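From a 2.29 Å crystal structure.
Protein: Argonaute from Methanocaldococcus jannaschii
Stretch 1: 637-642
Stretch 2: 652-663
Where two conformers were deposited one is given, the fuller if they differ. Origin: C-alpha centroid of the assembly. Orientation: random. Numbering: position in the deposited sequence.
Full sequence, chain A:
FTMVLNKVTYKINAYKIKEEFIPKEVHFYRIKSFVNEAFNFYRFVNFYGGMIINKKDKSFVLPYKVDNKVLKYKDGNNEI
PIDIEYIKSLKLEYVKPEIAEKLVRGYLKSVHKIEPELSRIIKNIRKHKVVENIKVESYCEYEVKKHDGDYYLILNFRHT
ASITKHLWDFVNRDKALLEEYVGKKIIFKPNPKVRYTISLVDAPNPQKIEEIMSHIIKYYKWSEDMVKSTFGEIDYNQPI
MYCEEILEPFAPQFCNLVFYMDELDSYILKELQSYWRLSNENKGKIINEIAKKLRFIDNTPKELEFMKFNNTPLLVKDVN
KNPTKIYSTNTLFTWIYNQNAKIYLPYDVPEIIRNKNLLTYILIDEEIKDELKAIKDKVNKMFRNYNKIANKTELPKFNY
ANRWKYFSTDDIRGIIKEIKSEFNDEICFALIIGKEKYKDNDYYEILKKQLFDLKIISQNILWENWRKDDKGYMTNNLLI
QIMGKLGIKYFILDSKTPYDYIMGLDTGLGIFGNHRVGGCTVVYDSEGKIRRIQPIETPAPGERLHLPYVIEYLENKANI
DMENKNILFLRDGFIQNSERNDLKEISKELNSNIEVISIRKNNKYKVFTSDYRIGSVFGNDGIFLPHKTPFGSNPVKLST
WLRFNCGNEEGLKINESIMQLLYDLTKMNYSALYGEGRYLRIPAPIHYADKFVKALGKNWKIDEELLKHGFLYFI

Stretch 1 637-642: KLSTWL
Stretch 2, residues 652-663: LKINESIMQLLY

Residues 637-642 form a strand that continues in both directions; residues 652-655 approach it as an extended segment and lead into a helix, 656-663. The helix axis passes 11.4 Å from the strand axis at 128° between N-to-C directions, and the two stretches bury 563 Å² in all.

Leu 652 (phi/psi -102/146) lies antiparallel to Trp 641 (-82/114), with CA atoms 5.3 Å apart. Its N donates to Trp 641 O at 2.7 Å and 167°. The return link is through a water, which accepts from Trp 641 N (2.8 Å) and donates to Leu 652 O (2.5 Å). Leu 652 (chi1 m, chi2 t) sets CD1 over the indole, 3.6 Å from the centroid of the Trp 641 five-membered ring and 14° off its normal.

Trp 641 is t (chi2 17°). Lys 653 (-82/133), unmodelled beyond CB, points away, but its O reaches the ring edge, 3.3 Å from Trp 641 CZ3. Ile 654 (-64/126; chi1 m, chi2 146°) starts sideways, and its CD1 ends 3.4 Å from Leu 638 O and 3.8 Å from Ser 639 CA.

Asn 655 (-132/-176; chi1 p) is the N-cap: its OD1 accepts from Ile 658 N at 3.1 Å and 169°, while its ND2 lies 3.6 Å from Trp 641 CZ3, near the ring plane.

In the helix, with phi near -63° and psi mostly near -40°, Ile 658 (chi1 p, chi2 98°) covers the indole face opposite Leu 652. Its CG2 is 3.7 Å from the six-membered ring centroid, 24° off the normal, so the indole is sandwiched between aliphatic groups. Met 659 (m, t, chi3 98°) brings CE within 3.6 Å of Leu 638 CD1. One turn beyond Ile 658, Leu 662 (m, t) places CD1 3.7 Å from that same Leu 638 CD1; Leu 638 (-110/129) is also m, t.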

# COMPACT_ATOMS: atom_id res chain seq x y z
N LYS A 637 5.26 9.32 -4.12
CA LYS A 637 4.82 10.65 -4.55
C LYS A 637 3.89 11.27 -3.50
O LYS A 637 2.95 10.61 -3.04
CB LYS A 637 4.13 10.59 -5.91
CG LYS A 637 3.85 11.97 -6.51
CD LYS A 637 3.14 11.89 -7.86
CE LYS A 637 1.69 11.50 -7.76
NZ LYS A 637 1.03 11.57 -9.09
N LEU A 638 4.17 12.53 -3.13
CA LEU A 638 3.37 13.33 -2.20
C LEU A 638 2.70 14.43 -3.03
O LEU A 638 3.35 15.06 -3.84
CB LEU A 638 4.22 13.93 -1.07
CG LEU A 638 5.20 12.97 -0.38
CD1 LEU A 638 6.06 13.70 0.62
CD2 LEU A 638 4.48 11.78 0.28
N SER A 639 1.38 14.58 -2.89
CA SER A 639 0.64 15.52 -3.72
C SER A 639 -0.52 16.13 -2.97
O SER A 639 -1.05 15.53 -2.03
CB SER A 639 0.11 14.77 -4.95
OG SER A 639 -0.60 15.61 -5.83
N THR A 640 -0.97 17.30 -3.46
CA THR A 640 -2.15 18.06 -3.04
C THR A 640 -2.41 18.10 -1.54
O THR A 640 -3.34 17.48 -1.04
CB THR A 640 -3.37 17.83 -3.97
OG1 THR A 640 -4.60 18.16 -3.31
CG2 THR A 640 -3.45 16.46 -4.51
N TRP A 641 -1.56 18.83 -0.84
CA TRP A 641 -1.67 19.05 0.58
C TRP A 641 -2.68 20.20 0.72
O TRP A 641 -2.44 21.31 0.22
CB TRP A 641 -0.29 19.39 1.15
CG TRP A 641 -0.21 19.54 2.64
CD1 TRP A 641 -1.11 19.11 3.57
CD2 TRP A 641 0.86 20.16 3.37
NE1 TRP A 641 -0.65 19.38 4.84
CE2 TRP A 641 0.55 20.05 4.74
CE3 TRP A 641 2.04 20.82 2.99
CZ2 TRP A 641 1.36 20.62 5.73
CZ3 TRP A 641 2.86 21.35 3.97
CH2 TRP A 641 2.52 21.24 5.33
N LEU A 642 -3.83 19.90 1.31
CA LEU A 642 -4.94 20.83 1.50
C LEU A 642 -5.23 21.10 2.96
O LEU A 642 -5.00 20.24 3.81
CB LEU A 642 -6.22 20.29 0.82
CG LEU A 642 -6.15 20.06 -0.71
CD1 LEU A 642 -7.26 19.12 -1.16
CD2 LEU A 642 -6.17 21.39 -1.47
N LEU A 652 -1.62 23.92 0.24
CA LEU A 652 -0.31 24.12 0.87
C LEU A 652 0.81 23.57 0.01
O LEU A 652 0.63 22.57 -0.69
CB LEU A 652 -0.28 23.47 2.27
CG LEU A 652 -1.38 23.89 3.28
CD1 LEU A 652 -1.42 22.94 4.45
CD2 LEU A 652 -1.17 25.32 3.78
N LYS A 653 1.98 24.21 0.04
CA LYS A 653 3.14 23.76 -0.72
C LYS A 653 3.83 22.66 0.08
O LYS A 653 4.00 22.80 1.29
CB LYS A 653 4.11 24.93 -0.98
N ILE A 654 4.17 21.56 -0.58
CA ILE A 654 4.91 20.47 0.05
C ILE A 654 6.29 21.02 0.44
O ILE A 654 6.95 21.67 -0.38
CB ILE A 654 4.92 19.22 -0.89
CG1 ILE A 654 3.56 18.50 -0.77
CG2 ILE A 654 6.09 18.26 -0.57
CD1 ILE A 654 3.08 17.87 -2.01
N ASN A 655 6.67 20.88 1.72
CA ASN A 655 7.89 21.47 2.28
C ASN A 655 8.73 20.47 3.10
O ASN A 655 8.37 19.30 3.17
CB ASN A 655 7.51 22.73 3.13
CG ASN A 655 6.54 22.46 4.28
OD1 ASN A 655 6.52 21.39 4.88
ND2 ASN A 655 5.72 23.42 4.62
N GLU A 656 9.84 20.94 3.72
CA GLU A 656 10.73 20.12 4.55
C GLU A 656 10.07 19.60 5.83
O GLU A 656 10.40 18.49 6.28
CB GLU A 656 12.09 20.81 4.84
CG GLU A 656 12.04 22.04 5.74
CD GLU A 656 11.35 23.30 5.22
OE1 GLU A 656 11.36 23.54 3.99
OE2 GLU A 656 10.82 24.07 6.06
N SER A 657 9.13 20.39 6.41
CA SER A 657 8.39 20.06 7.62
C SER A 657 7.55 18.80 7.46
O SER A 657 7.75 17.88 8.24
CB SER A 657 7.51 21.23 8.08
OG SER A 657 8.30 22.37 8.35
N ILE A 658 6.62 18.77 6.46
CA ILE A 658 5.77 17.58 6.25
C ILE A 658 6.54 16.35 5.87
O ILE A 658 6.21 15.28 6.36
CB ILE A 658 4.55 17.71 5.31
CG1 ILE A 658 4.77 18.65 4.13
CG2 ILE A 658 3.23 17.84 6.04
CD1 ILE A 658 5.13 17.94 2.90
N MET A 659 7.56 16.49 5.00
CA MET A 659 8.39 15.37 4.56
C MET A 659 9.15 14.78 5.72
O MET A 659 9.19 13.56 5.82
CB MET A 659 9.29 15.75 3.37
CG MET A 659 8.49 16.00 2.08
SD MET A 659 9.50 16.23 0.60
CE MET A 659 9.44 14.69 -0.08
N GLN A 660 9.62 15.62 6.67
CA GLN A 660 10.27 15.14 7.88
C GLN A 660 9.26 14.39 8.74
O GLN A 660 9.58 13.31 9.22
CB GLN A 660 10.95 16.27 8.67
CG GLN A 660 11.71 15.82 9.94
CD GLN A 660 12.91 14.95 9.64
OE1 GLN A 660 13.86 15.37 8.98
NE2 GLN A 660 12.89 13.72 10.14
N LEU A 661 8.04 14.93 8.89
CA LEU A 661 6.97 14.27 9.64
C LEU A 661 6.61 12.91 9.03
O LEU A 661 6.45 11.94 9.76
CB LEU A 661 5.71 15.16 9.74
CG LEU A 661 4.42 14.49 10.32
CD1 LEU A 661 4.63 14.03 11.74
CD2 LEU A 661 3.26 15.42 10.27
N LEU A 662 6.47 12.86 7.70
CA LEU A 662 6.13 11.64 6.97
C LEU A 662 7.22 10.61 7.11
O LEU A 662 6.91 9.44 7.35
CB LEU A 662 5.78 11.95 5.51
CG LEU A 662 4.53 12.84 5.30
CD1 LEU A 662 4.32 13.15 3.84
CD2 LEU A 662 3.28 12.25 5.94
N TYR A 663 8.51 11.07 7.03
CA TYR A 663 9.68 10.23 7.26
C TYR A 663 9.68 9.66 8.66
O TYR A 663 9.98 8.48 8.83
CB TYR A 663 11.00 10.99 7.01
CG TYR A 663 12.21 10.12 7.28
CD1 TYR A 663 12.54 9.06 6.44
CD2 TYR A 663 12.97 10.29 8.44
CE1 TYR A 663 13.62 8.22 6.71
CE2 TYR A 663 14.07 9.47 8.71
CZ TYR A 663 14.39 8.43 7.85
OH TYR A 663 15.47 7.62 8.11
O HOH W 1 0.45 20.42 -1.99